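Local coordinates for protein archaemetzincin (Archaeoglobus fulgidus, PDB 3ZVS) that probably acts as a zinc-dependent metalloprotease of the M54 family, with one catalytic and one apparently structural zinc ion and no known natural substrate, at residues A[94-99]-A[109-114]. Sequence-based numbering, arbitrary orientation.
Sequences LSVFRL and ERVVKE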
loop_
_atom_site.group_PDB
_atom_site.type_symbol
_atom_site.label_atom_id
_atom_site.label_comp_id
_atom_site.label_asym_id
_atom_site.label_seq_id
_atom_site.Cartn_x
_atom_site.Cartn_y
_atom_site.Cartn_z
ATOM N N LEU A 94 2.200 0.818 -2.535
ATOM C CA LEU A 94 1.289 1.807 -1.975
ATOM C C LEU A 94 1.840 3.210 -2.262
ATOM O O LEU A 94 3.024 3.462 -2.031
ATOM C CB LEU A 94 1.227 1.628 -0.459
ATOM C CG LEU A 94 0.551 2.758 0.315
ATOM C CD1 LEU A 94 -0.940 2.893 0.027
ATOM C CD2 LEU A 94 0.774 2.559 1.824
ATOM N N SER A 95 1.001 4.128 -2.689
ATOM C CA SER A 95 1.349 5.543 -2.710
ATOM C C SER A 95 0.534 6.279 -1.664
ATOM O O SER A 95 -0.693 6.089 -1.556
ATOM C CB SER A 95 1.040 6.186 -4.028
ATOM O OG SER A 95 1.175 7.587 -3.916
ATOM N N VAL A 96 1.203 7.131 -0.903
ATOM C CA VAL A 96 0.536 7.911 0.115
ATOM C C VAL A 96 0.177 9.312 -0.423
ATOM O O VAL A 96 -0.437 10.136 0.260
ATOM C CB VAL A 96 1.385 7.995 1.410
ATOM C CG1 VAL A 96 1.613 6.628 1.995
ATOM C CG2 VAL A 96 2.703 8.699 1.125
ATOM N N PHE A 97 0.487 9.564 -1.683
ATOM C CA PHE A 97 0.251 10.889 -2.293
ATOM C C PHE A 97 -1.202 11.386 -2.180
ATOM O O PHE A 97 -1.461 12.536 -1.818
ATOM C CB PHE A 97 0.674 10.896 -3.764
ATOM C CG PHE A 97 0.413 12.210 -4.477
ATOM C CD1 PHE A 97 -0.792 12.470 -5.106
ATOM C CD2 PHE A 97 1.395 13.173 -4.543
ATOM C CE1 PHE A 97 -1.011 13.650 -5.769
ATOM C CE2 PHE A 97 1.179 14.369 -5.216
ATOM C CZ PHE A 97 -0.052 14.605 -5.811
ATOM N N ARG A 98 -2.172 10.524 -2.516
ATOM C CA ARG A 98 -3.566 10.920 -2.544
ATOM C C ARG A 98 -4.140 10.976 -1.151
ATOM O O ARG A 98 -5.282 11.422 -0.971
ATOM C CB ARG A 98 -4.342 9.922 -3.401
ATOM C CG ARG A 98 -3.944 9.979 -4.879
ATOM C CD ARG A 98 -4.556 11.177 -5.586
ATOM N NE ARG A 98 -4.046 11.317 -6.949
ATOM C CZ ARG A 98 -4.597 12.058 -7.896
ATOM N NH1 ARG A 98 -5.759 12.676 -7.685
ATOM N NH2 ARG A 98 -4.025 12.129 -9.089
ATOM N N LEU A 99 -3.368 10.540 -0.159
ATOM C CA LEU A 99 -3.838 10.525 1.240
ATOM C C LEU A 99 -3.543 11.803 2.037
ATOM O O LEU A 99 -4.088 12.004 3.136
ATOM C CB LEU A 99 -3.256 9.339 1.982
ATOM C CG LEU A 99 -3.381 7.975 1.266
ATOM C CD1 LEU A 99 -2.732 6.867 2.079
ATOM C CD2 LEU A 99 -4.803 7.615 0.923
ATOM N N GLU A 109 -3.824 7.302 9.894
ATOM C CA GLU A 109 -4.837 6.272 9.816
ATOM C C GLU A 109 -5.036 5.814 8.364
ATOM O O GLU A 109 -5.145 4.615 8.076
ATOM C CB GLU A 109 -6.129 6.842 10.380
ATOM C CG GLU A 109 -7.232 5.856 10.382
ATOM C CD GLU A 109 -8.530 6.414 10.935
ATOM O OE1 GLU A 109 -8.987 7.476 10.476
ATOM O OE2 GLU A 109 -9.124 5.723 11.789
ATOM N N ARG A 110 -5.048 6.765 7.441
ATOM C CA ARG A 110 -5.197 6.438 6.026
ATOM C C ARG A 110 -4.009 5.615 5.528
ATOM O O ARG A 110 -4.181 4.661 4.771
ATOM C CB ARG A 110 -5.248 7.705 5.205
ATOM C CG ARG A 110 -6.543 8.493 5.375
ATOM C CD ARG A 110 -6.454 9.818 4.684
ATOM N NE ARG A 110 -7.734 10.517 4.695
ATOM C CZ ARG A 110 -7.964 11.657 4.057
ATOM N NH1 ARG A 110 -6.999 12.277 3.399
ATOM N NH2 ARG A 110 -9.167 12.200 4.096
ATOM N N VAL A 111 -2.804 5.996 5.927
ATOM C CA VAL A 111 -1.626 5.257 5.503
ATOM C C VAL A 111 -1.698 3.794 5.946
ATOM O O VAL A 111 -1.421 2.871 5.172
ATOM C CB VAL A 111 -0.353 5.930 6.030
ATOM C CG1 VAL A 111 0.851 5.037 5.819
ATOM C CG2 VAL A 111 -0.151 7.266 5.360
ATOM N N VAL A 112 -2.024 3.564 7.224
ATOM C CA VAL A 112 -2.113 2.203 7.720
ATOM C C VAL A 112 -3.218 1.430 6.969
ATOM O O VAL A 112 -2.979 0.291 6.514
ATOM C CB VAL A 112 -2.321 2.147 9.238
ATOM C CG1 VAL A 112 -2.450 0.717 9.681
ATOM C CG2 VAL A 112 -1.176 2.848 9.957
ATOM N N LYS A 113 -4.409 2.021 6.832
ATOM C CA LYS A 113 -5.512 1.353 6.120
ATOM C C LYS A 113 -5.087 0.897 4.733
ATOM O O LYS A 113 -5.332 -0.232 4.337
ATOM C CB LYS A 113 -6.730 2.276 5.975
ATOM C CG LYS A 113 -7.534 2.503 7.228
ATOM C CD LYS A 113 -8.671 3.458 6.955
ATOM C CE LYS A 113 -9.521 3.640 8.215
ATOM N NZ LYS A 113 -10.509 4.697 7.952
ATOM N N GLU A 114 -4.461 1.801 3.995
ATOM C CA GLU A 114 -4.165 1.505 2.613
ATOM C C GLU A 114 -2.997 0.529 2.469
ATOM O O GLU A 114 -2.971 -0.295 1.543
ATOM C CB GLU A 114 -3.958 2.812 1.844
ATOM C CG GLU A 114 -5.243 3.657 1.804
ATOM C CD GLU A 114 -6.357 2.949 1.116
ATOM O OE1 GLU A 114 -6.385 3.034 -0.119
ATOM O OE2 GLU A 114 -7.176 2.260 1.753
#
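Leu94 meets Glu114 at about a right angle, its CD1 pressed to Glu114 CB at 3.5 Å. Its CG lies anti to the backbone N (chi1 168°), which carries both methyls to the helix. CD2 lies 4.0 Å from Val111 O. An ST turn at Ser95, its OG accepting from Phe97 N, follows at the strand end. Val96 CG1 touches Val111 CG2 at 3.9 Å, methyl to methyl. The contact thus joins the end of sheet strand 91-95 to helix 104-122, the metzincin active-site helix, which one turn beyond Glu114 carries the HExxH motif with the zinc ligands His117 and His121. Leu99 lays CD1 against the backbone of Arg110, 3.8 Å from Arg110 O, while CD2 lies 4.1 Å from Glu114 CG. Glu114 OE2 forms a salt bridge with Lys146. Leu99 O accepts from Arg110 NH1 (2.9 Å, 153° at the hydrogen), lying near the guanidinium plane, although the donor stands above the carbonyl plane. The extended Arg110 chain also brings NH2 to Asp144 in a salt bridge, so an alanine here would probably leave Leu99 O without this donor and the Asp144 carboxylate without its mate.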